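Local structure of putative lipase (Bacteroides thetaiotaomicron VPI-5482, 3BZW) at residues S67-Q70 against P75-A78; L93-T98 against I214-V219; S103-G108 against R144-I149; Y187-G192 against D196-A201. The protein probably acts as a GDSL-type (SGNH) lipase or esterase, with lysophospholipids as possible substrates. All coordinates share one frame; numbering follows the deposited sequence.

Contact 1. Residues S67-Q70 against P75-A78; sequences SGRQ and PRQA. With ACT (acetate ion), chain G.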
loop_
_atom_site.group_PDB
_atom_site.type_symbol
_atom_site.label_atom_id
_atom_site.label_comp_id
_atom_site.label_asym_id
_atom_site.label_seq_id
_atom_site.Cartn_x
_atom_site.Cartn_y
_atom_site.Cartn_z
ATOM N N SER A 67 34.326 0.831 28.518
ATOM C CA SER A 67 34.203 -0.324 27.645
ATOM C C SER A 67 33.152 -1.327 28.105
ATOM O O SER A 67 33.114 -1.712 29.276
ATOM C CB SER A 67 35.556 -1.025 27.518
ATOM O OG SER A 67 36.519 -0.147 26.958
ATOM N N GLY A 68 32.294 -1.728 27.170
ATOM C CA GLY A 68 31.261 -2.708 27.456
ATOM C C GLY A 68 29.990 -2.267 28.163
ATOM O O GLY A 68 29.079 -3.079 28.336
ATOM N N ARG A 69 29.898 -1.005 28.569
ATOM C CA ARG A 69 28.698 -0.555 29.266
ATOM C C ARG A 69 27.480 -0.434 28.357
ATOM O O ARG A 69 27.600 -0.228 27.144
ATOM C CB ARG A 69 28.965 0.771 29.990
ATOM C CG ARG A 69 30.008 0.640 31.099
ATOM C CD ARG A 69 29.570 -0.399 32.131
ATOM N NE ARG A 69 30.659 -0.821 33.013
ATOM C CZ ARG A 69 31.108 -0.122 34.052
ATOM N NH1 ARG A 69 30.562 1.048 34.362
ATOM N NH2 ARG A 69 32.104 -0.598 34.789
ATOM N N GLN A 70 26.307 -0.574 28.964
ATOM C CA GLN A 70 25.034 -0.513 28.253
ATOM C C GLN A 70 24.178 0.633 28.784
ATOM O O GLN A 70 24.583 1.341 29.707
ATOM C CB GLN A 70 24.304 -1.845 28.428
ATOM C CG GLN A 70 25.074 -3.033 27.854
ATOM C CD GLN A 70 24.636 -4.356 28.450
ATOM O OE1 GLN A 70 23.448 -4.601 28.633
ATOM N NE2 GLN A 70 25.601 -5.220 28.747
ATOM N N PRO A 75 22.506 6.123 34.284
ATOM C CA PRO A 75 22.279 6.838 35.545
ATOM C C PRO A 75 23.557 6.947 36.385
ATOM O O PRO A 75 23.855 8.007 36.936
ATOM C CB PRO A 75 21.206 5.992 36.230
ATOM C CG PRO A 75 20.395 5.506 35.064
ATOM C CD PRO A 75 21.476 5.086 34.083
ATOM N N ARG A 76 24.303 5.850 36.484
ATOM C CA ARG A 76 25.539 5.840 37.267
ATOM C C ARG A 76 26.559 6.826 36.709
ATOM O O ARG A 76 27.221 7.540 37.464
ATOM C CB ARG A 76 26.167 4.447 37.281
ATOM C CG ARG A 76 27.436 4.360 38.129
ATOM C CD ARG A 76 28.222 3.085 37.834
ATOM N NE ARG A 76 28.862 3.136 36.521
ATOM C CZ ARG A 76 29.946 3.854 36.241
ATOM N NH1 ARG A 76 30.526 4.585 37.186
ATOM N NH2 ARG A 76 30.442 3.854 35.014
ATOM N N GLN A 77 26.698 6.857 35.388
ATOM C CA GLN A 77 27.644 7.778 34.775
ATOM C C GLN A 77 27.174 9.220 34.960
ATOM O O GLN A 77 27.983 10.114 35.197
ATOM C CB GLN A 77 27.822 7.456 33.286
ATOM C CG GLN A 77 28.683 6.212 33.022
ATOM C CD GLN A 77 28.933 5.972 31.538
ATOM O OE1 GLN A 77 29.110 6.917 30.768
ATOM N NE2 GLN A 77 28.972 4.702 31.136
ATOM N N ALA A 78 25.867 9.443 34.862
ATOM C CA ALA A 78 25.318 10.787 35.033
ATOM C C ALA A 78 25.524 11.245 36.473
ATOM O O ALA A 78 25.851 12.403 36.727
ATOM C CB ALA A 78 23.831 10.797 34.689
HETATM C C ACT G . 32.038 -1.374 23.428
HETATM O O ACT G . 32.827 -2.270 23.188
HETATM O OXT ACT G . 31.860 -1.016 24.580
HETATM C CH3 ACT G . 31.296 -0.698 22.303
#
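Arg-69 lays the first carbons of its side chain alongside the amide of Gln-77 and swings its guanidinium round to meet that of Arg-76. CB of Arg-69 comes within 4.1 Å of Gln-77 NE2; beyond it the chain bends about the CB-CG bond (chi2 -58°), which turns the charged end toward the helix. There NH1 of Arg-69 lies 2.9 Å from NH2 of Arg-76, two donors with nothing to exchange. The guanidinium planes stand nearly perpendicular, 83° apart, and the Arg-76 group arrives at the edge of the Arg-69 plane. What gathers the two like charges is Asp-73, in the link between the segments: one carboxylate oxygen forms a salt bridge with Arg-69 NH1, the other with Arg-76 NE. Gln-77 NE2 also donates to the oxygen used by Arg-69, while its OE1 takes the backbone N-H of Gly-33. With an alanine in place of Arg-69, Asp-73 would probably lose one of its two charged partners, and Gln-77 the part of its cover that CG provides.

The loop held in this way includes Gly-68, whose backbone N donates to OXT of an acetate ion at 2.7 Å, with an N-H...O angle of 157°. Ser-35 N, Asn-99 ND2 and His-242 NE2 bind the same ion, and Asn-99 ND2 also reaches the carbonyl of Arg-69. A carboxylate gripped by the amides of a serine and a glycine and by an asparagine side chain is what the oxyanion hole of an SGNH hydrolase would be expected to hold.

Contact 2. Residues L93-T98 against I214-V219; sequences LVFMGT and IDFNAV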
loop_
_atom_site.group_PDB
_atom_site.type_symbol
_atom_site.label_atom_id
_atom_site.label_comp_id
_atom_site.label_asym_id
_atom_site.label_seq_id
_atom_site.Cartn_x
_atom_site.Cartn_y
_atom_site.Cartn_z
ATOM N N LEU A 93 26.504 14.672 26.331
ATOM C CA LEU A 93 26.271 13.831 25.165
ATOM C C LEU A 93 26.185 12.385 25.640
ATOM O O LEU A 93 27.017 11.932 26.435
ATOM C CB LEU A 93 27.407 13.960 24.146
ATOM C CG LEU A 93 27.639 15.311 23.468
ATOM C CD1 LEU A 93 28.698 15.144 22.386
ATOM C CD2 LEU A 93 26.345 15.828 22.857
ATOM N N VAL A 94 25.173 11.669 25.163
ATOM C CA VAL A 94 24.981 10.271 25.529
ATOM C C VAL A 94 25.077 9.451 24.246
ATOM O O VAL A 94 24.217 9.542 23.374
ATOM C CB VAL A 94 23.604 10.054 26.185
ATOM C CG1 VAL A 94 23.492 8.624 26.694
ATOM C CG2 VAL A 94 23.410 11.052 27.329
ATOM N N PHE A 95 26.137 8.655 24.150
ATOM C CA PHE A 95 26.433 7.825 22.981
ATOM C C PHE A 95 26.447 6.388 23.506
ATOM O O PHE A 95 27.499 5.861 23.852
ATOM C CB PHE A 95 27.816 8.247 22.468
ATOM C CG PHE A 95 28.192 7.683 21.130
ATOM C CD1 PHE A 95 29.501 7.810 20.667
ATOM C CD2 PHE A 95 27.256 7.049 20.322
ATOM C CE1 PHE A 95 29.869 7.313 19.420
ATOM C CE2 PHE A 95 27.618 6.548 19.069
ATOM C CZ PHE A 95 28.924 6.681 18.622
HETATM N N MSE A 96 25.278 5.751 23.539
HETATM C CA MSE A 96 25.164 4.415 24.121
HETATM C C MSE A 96 24.132 3.511 23.446
HETATM O O MSE A 96 23.186 3.991 22.828
HETATM C CB MSE A 96 24.769 4.587 25.592
HETATM C CG MSE A 96 24.759 3.325 26.433
HETATM SE SE MSE A 96 26.512 2.926 27.092
HETATM C CE MSE A 96 26.473 4.011 28.710
ATOM N N GLY A 97 24.313 2.196 23.577
ATOM C CA GLY A 97 23.342 1.278 23.011
ATOM C C GLY A 97 23.849 0.107 22.196
ATOM O O GLY A 97 23.188 -0.931 22.128
ATOM N N THR A 98 25.014 0.246 21.580
ATOM C CA THR A 98 25.525 -0.846 20.764
ATOM C C THR A 98 25.749 -2.119 21.590
ATOM O O THR A 98 25.606 -3.232 21.081
ATOM C CB THR A 98 26.819 -0.431 20.018
ATOM O OG1 THR A 98 26.933 -1.204 18.817
ATOM C CG2 THR A 98 28.052 -0.660 20.882
ATOM N N ILE A 214 20.820 13.260 17.721
ATOM C CA ILE A 214 21.613 13.409 16.511
ATOM C C ILE A 214 21.745 11.978 15.989
ATOM O O ILE A 214 22.282 11.108 16.674
ATOM C CB ILE A 214 23.008 14.007 16.815
ATOM C CG1 ILE A 214 22.851 15.466 17.256
ATOM C CG2 ILE A 214 23.906 13.918 15.580
ATOM C CD1 ILE A 214 24.157 16.164 17.552
ATOM N N ASP A 215 21.225 11.733 14.790
ATOM C CA ASP A 215 21.256 10.395 14.212
ATOM C C ASP A 215 22.634 10.058 13.655
ATOM O O ASP A 215 22.825 9.943 12.442
ATOM C CB ASP A 215 20.187 10.279 13.121
ATOM C CG ASP A 215 19.899 8.837 12.733
ATOM O OD1 ASP A 215 20.427 7.916 13.394
ATOM O OD2 ASP A 215 19.137 8.624 11.769
ATOM N N PHE A 216 23.579 9.897 14.574
ATOM C CA PHE A 216 24.968 9.581 14.274
ATOM C C PHE A 216 25.083 8.365 13.355
ATOM O O PHE A 216 25.942 8.320 12.469
ATOM C CB PHE A 216 25.708 9.322 15.590
ATOM C CG PHE A 216 27.035 10.019 15.694
ATOM C CD1 PHE A 216 27.190 11.328 15.242
ATOM C CD2 PHE A 216 28.124 9.381 16.282
ATOM C CE1 PHE A 216 28.404 11.991 15.375
ATOM C CE2 PHE A 216 29.346 10.036 16.420
ATOM C CZ PHE A 216 29.486 11.344 15.966
ATOM N N ASN A 217 24.210 7.387 13.576
ATOM C CA ASN A 217 24.179 6.162 12.784
ATOM C C ASN A 217 24.181 6.479 11.293
ATOM O O ASN A 217 24.830 5.790 10.501
ATOM C CB ASN A 217 22.931 5.356 13.148
ATOM C CG ASN A 217 22.832 4.050 12.382
ATOM O OD1 ASN A 217 22.179 3.976 11.342
ATOM N ND2 ASN A 217 23.489 3.011 12.893
ATOM N N ALA A 218 23.463 7.528 10.909
ATOM C CA ALA A 218 23.406 7.910 9.506
ATOM C C ALA A 218 24.374 9.030 9.108
ATOM O O ALA A 218 25.121 8.881 8.146
ATOM C CB ALA A 218 21.980 8.313 9.133
ATOM N N VAL A 219 24.371 10.138 9.847
ATOM C CA VAL A 219 25.214 11.277 9.480
ATOM C C VAL A 219 26.729 11.109 9.446
ATOM O O VAL A 219 27.405 11.847 8.724
ATOM C CB VAL A 219 24.866 12.531 10.317
ATOM C CG1 VAL A 219 23.417 12.932 10.049
ATOM C CG2 VAL A 219 25.089 12.269 11.800
#
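Phe-95 and Phe-216 meet in a T-shaped stack in the core of the SGNH-type alpha/beta fold, the first ring from the middle strand of the parallel sheet, the second from the short helix after its edge strand. Strand 162-166 runs between these two strands, so the rings join across it. The planes are at 90° and the centroids 5.4 Å apart. CD2 and CE2 form the edge of Phe-216 that is aimed at the face of Phe-95, entering near the outer end of that ring. Phe-95 CG stands anti to the backbone N (chi1 -170°), which carries the ring out from the strand toward its partner. Met-251 of helix 245-258 and Leu-169 touch both rings and pack this side densely.

The rest of the contact is much looser. Leu-93 and Ile-214 point toward the opposite segments, yet their side chains stop 5.7 Å short of them and pack on Leu-166 or Val-164 of the intervening strand and on helix 245-258. Past Ile-214 the chain turns to the surface at partly exposed Asp-215, whose carboxylate bonds Lys-203 and Thr-167 and lies near Asn-207 of a second subunit. Asp-215 centres an inverse gamma turn, closed by Phe-216 N to Ile-214 O at 2.7 Å, which brings the phenylalanine back inward. The tightest point of the stack is where Phe-216 CD2 rests 3.7 Å from Phe-95 CZ.

Contact 3. Residues S103-G108 against R144-I149; sequences SSVPIG and RGRINI. With SO4 (sulfate ion), chain L.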
loop_
_atom_site.group_PDB
_atom_site.type_symbol
_atom_site.label_atom_id
_atom_site.label_comp_id
_atom_site.label_asym_id
_atom_site.label_seq_id
_atom_site.Cartn_x
_atom_site.Cartn_y
_atom_site.Cartn_z
ATOM N N SER A 103 24.437 -7.627 23.720
ATOM C CA SER A 103 24.087 -8.425 24.890
ATOM C C SER A 103 22.649 -8.940 24.889
ATOM O O SER A 103 22.147 -9.417 25.910
ATOM C CB SER A 103 24.365 -7.619 26.160
ATOM O OG SER A 103 25.750 -7.301 26.242
ATOM N N SER A 104 21.996 -8.840 23.736
ATOM C CA SER A 104 20.620 -9.307 23.559
ATOM C C SER A 104 19.622 -8.785 24.590
ATOM O O SER A 104 18.826 -9.555 25.132
ATOM C CB SER A 104 20.582 -10.841 23.556
ATOM O OG SER A 104 21.427 -11.366 22.549
ATOM N N VAL A 105 19.661 -7.483 24.855
ATOM C CA VAL A 105 18.733 -6.864 25.798
ATOM C C VAL A 105 17.389 -6.703 25.086
ATOM O O VAL A 105 17.296 -5.991 24.089
ATOM C CB VAL A 105 19.221 -5.452 26.239
ATOM C CG1 VAL A 105 18.187 -4.808 27.155
ATOM C CG2 VAL A 105 20.563 -5.554 26.946
ATOM N N PRO A 106 16.330 -7.359 25.590
ATOM C CA PRO A 106 15.018 -7.240 24.947
ATOM C C PRO A 106 14.593 -5.778 24.829
ATOM O O PRO A 106 14.807 -4.985 25.748
ATOM C CB PRO A 106 14.104 -8.038 25.875
ATOM C CG PRO A 106 15.029 -9.078 26.437
ATOM C CD PRO A 106 16.265 -8.268 26.747
ATOM N N ILE A 107 13.996 -5.426 23.696
ATOM C CA ILE A 107 13.549 -4.057 23.444
ATOM C C ILE A 107 12.488 -3.622 24.454
ATOM O O ILE A 107 12.553 -2.519 25.006
ATOM C CB ILE A 107 12.994 -3.919 22.007
ATOM C CG1 ILE A 107 14.132 -4.104 20.997
ATOM C CG2 ILE A 107 12.325 -2.557 21.826
ATOM C CD1 ILE A 107 15.215 -3.032 21.060
ATOM N N GLY A 108 11.515 -4.493 24.695
ATOM C CA GLY A 108 10.473 -4.185 25.659
ATOM C C GLY A 108 9.384 -3.240 25.186
ATOM O O GLY A 108 9.059 -3.188 23.998
ATOM N N ARG A 144 14.000 -0.266 26.187
ATOM C CA ARG A 144 13.123 0.895 26.301
ATOM C C ARG A 144 13.010 1.290 27.769
ATOM O O ARG A 144 12.942 2.476 28.102
ATOM C CB ARG A 144 11.743 0.578 25.717
ATOM C CG ARG A 144 11.717 0.613 24.190
ATOM C CD ARG A 144 10.451 -0.009 23.628
ATOM N NE ARG A 144 10.325 0.230 22.192
ATOM C CZ ARG A 144 9.464 -0.398 21.401
ATOM N NH1 ARG A 144 8.647 -1.314 21.899
ATOM N NH2 ARG A 144 9.407 -0.101 20.109
ATOM N N GLY A 145 13.003 0.288 28.642
ATOM C CA GLY A 145 12.922 0.556 30.068
ATOM C C GLY A 145 14.164 1.291 30.538
ATOM O O GLY A 145 14.086 2.209 31.354
ATOM N N ARG A 146 15.319 0.884 30.019
ATOM C CA ARG A 146 16.586 1.511 30.387
ATOM C C ARG A 146 16.654 2.951 29.894
ATOM O O ARG A 146 17.218 3.820 30.560
ATOM C CB ARG A 146 17.757 0.713 29.807
ATOM C CG ARG A 146 17.906 -0.672 30.406
ATOM C CD ARG A 146 19.060 -1.426 29.763
ATOM N NE ARG A 146 19.284 -2.714 30.413
ATOM C CZ ARG A 146 20.347 -3.480 30.197
ATOM N NH1 ARG A 146 21.284 -3.084 29.344
ATOM N NH2 ARG A 146 20.476 -4.637 30.834
ATOM N N ILE A 147 16.087 3.202 28.718
ATOM C CA ILE A 147 16.088 4.551 28.172
ATOM C C ILE A 147 15.174 5.432 29.026
ATOM O O ILE A 147 15.501 6.586 29.307
ATOM C CB ILE A 147 15.625 4.559 26.693
ATOM C CG1 ILE A 147 16.683 3.865 25.826
ATOM C CG2 ILE A 147 15.421 5.990 26.210
ATOM C CD1 ILE A 147 16.281 3.682 24.366
ATOM N N ASN A 148 14.036 4.884 29.447
ATOM C CA ASN A 148 13.110 5.641 30.285
ATOM C C ASN A 148 13.805 6.040 31.586
ATOM O O ASN A 148 13.736 7.195 32.009
ATOM C CB ASN A 148 11.860 4.815 30.617
ATOM C CG ASN A 148 10.917 4.674 29.436
ATOM O OD1 ASN A 148 10.940 5.476 28.501
ATOM N ND2 ASN A 148 10.060 3.660 29.488
ATOM N N ILE A 149 14.468 5.075 32.218
ATOM C CA ILE A 149 15.185 5.323 33.469
ATOM C C ILE A 149 16.338 6.308 33.245
ATOM O O ILE A 149 16.535 7.245 34.027
ATOM C CB ILE A 149 15.776 4.015 34.046
ATOM C CG1 ILE A 149 14.648 3.085 34.500
ATOM C CG2 ILE A 149 16.727 4.337 35.197
ATOM C CD1 ILE A 149 15.107 1.679 34.874
HETATM S S SO4 L . 6.543 -1.746 18.707
HETATM O O1 SO4 L . 6.259 -2.469 17.447
HETATM O O2 SO4 L . 7.398 -0.580 18.406
HETATM O O3 SO4 L . 5.280 -1.275 19.310
HETATM O O4 SO4 L . 7.237 -2.644 19.651
#
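Ile-107 and Gly-108 lie against Arg-144 in the first turn of helix 143-157, at the end of a loop that leaves helix 98-102 through a Schellman motif with Ser-104 as its C-prime residue. Two hydrogen bonds join loop and helix. The backbone N of Arg-144, in a turn where helix N-H groups have no carbonyl of their own helix to bond, donates to Ile-107 O at 2.9 Å and nearly straight (165°), in the carbonyl plane. Its side chain then runs extended to place NH1 2.8 Å from Gly-108 O, a more bent bond at 136°, with the oxygen tilted out of the guanidinium plane. Lys-127 of a third subunit donates to the same carbonyl.

The apolar contacts are methyls laid on guanidinium faces. Ile-107 CG2 covers one face of Arg-144 toward its rim, coming within 3.4 Å of NE. Val-105 and Arg-146 reach toward each other from opposite directions: CG1 sits over the centre of the guanidinium, 3.9 Å above it, while CG2 touches NH1 at 3.5 Å. Bonds to Gln-70, Asp-100 and the carbonyl of Gln-140 hold that group, which limits its turning against the valine.

The ionic part is a sulfate, probably from the crystallisation liquor, which also bonds Thr-130 of the third subunit. Arg-144 grips it edge-on with two donors, NH1 to O4 at 3.0 Å and NH2 to O2 at 2.7 Å.

Contact 4. Residues Y187-G192 against D196-A201; sequences YQNGCG and DAYVQA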
loop_
_atom_site.group_PDB
_atom_site.type_symbol
_atom_site.label_atom_id
_atom_site.label_comp_id
_atom_site.label_asym_id
_atom_site.label_seq_id
_atom_site.Cartn_x
_atom_site.Cartn_y
_atom_site.Cartn_z
ATOM N N TYR A 187 23.274 -9.941 11.186
ATOM C CA TYR A 187 22.656 -10.967 12.030
ATOM C C TYR A 187 21.834 -10.386 13.175
ATOM O O TYR A 187 22.195 -9.351 13.738
ATOM C CB TYR A 187 23.728 -11.845 12.671
ATOM C CG TYR A 187 24.571 -12.668 11.735
ATOM C CD1 TYR A 187 24.158 -13.935 11.335
ATOM C CD2 TYR A 187 25.811 -12.204 11.292
ATOM C CE1 TYR A 187 24.965 -14.732 10.521
ATOM C CE2 TYR A 187 26.625 -12.985 10.478
ATOM C CZ TYR A 187 26.192 -14.252 10.100
ATOM O OH TYR A 187 26.989 -15.033 9.304
ATOM N N GLN A 188 20.741 -11.058 13.530
ATOM C CA GLN A 188 19.942 -10.625 14.670
ATOM C C GLN A 188 20.756 -11.079 15.879
ATOM O O GLN A 188 21.610 -11.968 15.758
ATOM C CB GLN A 188 18.576 -11.331 14.712
ATOM C CG GLN A 188 17.658 -11.046 13.531
ATOM C CD GLN A 188 16.247 -11.594 13.731
ATOM O OE1 GLN A 188 16.055 -12.635 14.358
ATOM N NE2 GLN A 188 15.256 -10.895 13.184
ATOM N N ASN A 189 20.509 -10.473 17.036
ATOM C CA ASN A 189 21.216 -10.872 18.244
ATOM C C ASN A 189 20.494 -12.066 18.856
ATOM O O ASN A 189 19.658 -12.696 18.205
ATOM C CB ASN A 189 21.273 -9.726 19.261
ATOM C CG ASN A 189 19.904 -9.193 19.625
ATOM O OD1 ASN A 189 18.885 -9.845 19.393
ATOM N ND2 ASN A 189 19.875 -8.007 20.215
ATOM N N GLY A 190 20.810 -12.354 20.116
ATOM C CA GLY A 190 20.213 -13.478 20.813
ATOM C C GLY A 190 18.732 -13.386 21.129
ATOM O O GLY A 190 18.123 -14.394 21.493
ATOM N N CYS A 191 18.139 -12.199 21.024
ATOM C CA CYS A 191 16.714 -12.095 21.302
ATOM C C CYS A 191 15.904 -11.741 20.058
ATOM O O CYS A 191 14.814 -11.185 20.149
ATOM C CB CYS A 191 16.431 -11.116 22.464
ATOM S SG CYS A 191 16.985 -9.408 22.303
ATOM N N GLY A 192 16.459 -12.086 18.898
ATOM C CA GLY A 192 15.786 -11.869 17.627
ATOM C C GLY A 192 15.634 -10.448 17.129
ATOM O O GLY A 192 14.663 -10.131 16.447
ATOM N N ASP A 196 19.106 -2.400 14.230
ATOM C CA ASP A 196 18.099 -1.393 13.872
ATOM C C ASP A 196 17.189 -0.995 15.033
ATOM O O ASP A 196 16.924 0.186 15.253
ATOM C CB ASP A 196 17.198 -1.920 12.750
ATOM C CG ASP A 196 17.970 -2.356 11.527
ATOM O OD1 ASP A 196 19.159 -2.712 11.656
ATOM O OD2 ASP A 196 17.369 -2.359 10.431
ATOM N N ALA A 197 16.686 -1.994 15.749
ATOM C CA ALA A 197 15.779 -1.759 16.867
ATOM C C ALA A 197 16.393 -0.881 17.948
ATOM O O ALA A 197 15.702 -0.068 18.564
ATOM C CB ALA A 197 15.345 -3.089 17.469
ATOM N N TYR A 198 17.692 -1.042 18.171
ATOM C CA TYR A 198 18.387 -0.281 19.196
ATOM C C TYR A 198 18.701 1.135 18.736
ATOM O O TYR A 198 18.844 2.037 19.548
ATOM C CB TYR A 198 19.651 -1.037 19.612
ATOM C CG TYR A 198 19.321 -2.411 20.151
ATOM C CD1 TYR A 198 19.112 -2.619 21.520
ATOM C CD2 TYR A 198 19.112 -3.485 19.283
ATOM C CE1 TYR A 198 18.693 -3.862 22.006
ATOM C CE2 TYR A 198 18.694 -4.729 19.758
ATOM C CZ TYR A 198 18.483 -4.909 21.117
ATOM O OH TYR A 198 18.033 -6.126 21.575
ATOM N N VAL A 199 18.789 1.325 17.424
ATOM C CA VAL A 199 19.042 2.638 16.853
ATOM C C VAL A 199 17.721 3.419 16.861
ATOM O O VAL A 199 17.654 4.565 17.313
ATOM C CB VAL A 199 19.551 2.507 15.393
ATOM C CG1 VAL A 199 19.593 3.867 14.722
ATOM C CG2 VAL A 199 20.936 1.872 15.388
ATOM N N GLN A 200 16.665 2.772 16.381
ATOM C CA GLN A 200 15.353 3.406 16.306
ATOM C C GLN A 200 14.752 3.811 17.650
ATOM O O GLN A 200 14.105 4.854 17.746
ATOM C CB GLN A 200 14.384 2.506 15.541
ATOM C CG GLN A 200 14.761 2.306 14.065
ATOM C CD GLN A 200 14.942 3.617 13.309
ATOM O OE1 GLN A 200 14.096 4.510 13.379
ATOM N NE2 GLN A 200 16.046 3.731 12.571
ATOM N N ALA A 201 14.965 3.003 18.685
ATOM C CA ALA A 201 14.424 3.318 20.008
ATOM C C ALA A 201 14.980 4.652 20.505
ATOM O O ALA A 201 14.274 5.434 21.144
ATOM C CB ALA A 201 14.767 2.209 20.998
#
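Asn-189 turns the NH2 of its amide to the phenol oxygen of Tyr-198. CB points toward helix 195-210. CG sits between the backbone N and the carbonyl carbon (chi1 56°), a tight rotamer that folds OD1 back over its own turn. There OD1 accepts the backbone N of Cys-191 at 3.0 Å, closing an Asx turn; the donor lies well above the carbonyl plane. The backbone N of Glu-193 bonds the same oxygen, so the amide grips the type I beta turn that starts at Asn-189. ND2, on the other arm, donates to Tyr-198 OH at 3.0 Å. The phenol oxygen lies almost in the amide plane, whereas the tyrosine ring is turned 73° from it. The carbonyl of Tyr-101, at the end of helix 98-102, takes a further bond from ND2. Cys-191 adds a lighter touch, its SG 3.5 Å from Tyr-198 OH.

A leucine at Asn-189 would probably deprive the phenol of its donor and leave the amides of Cys-191 and Glu-193 without their shared acceptor, freeing the turn to shift.

The chemistry has a direction. Tyr-198 OH also bonds the carbonyl of Val-105, which can only accept, so the hydroxyl donates there and receives from Asn-189. This chain of hydrogen bonds fastens the turn and the start of helix 195-210 to the loop after helix 98-102.

From the N terminus, contact 1 closes first, a short turn that ties the loop after strand 60-63 to helix 74-85. Contact 2 opens next, at strand 91-95, and closes last, at 214-219, so it spans the two remaining contacts. Within that span contact 3 brings the loop 103-108 back against helix 143-157, over the long hairpin of strands 111-122 and 127-136. Contact 4 then makes a local closure at the entry to helix 195-210. None of the four cross. Spatially they join up: Gln-70 of contact 1 reaches Arg-146 of contact 3, Val-105 of contact 3 bonds Tyr-198 of contact 4, and Met-96 packs contact 2 on contact 1.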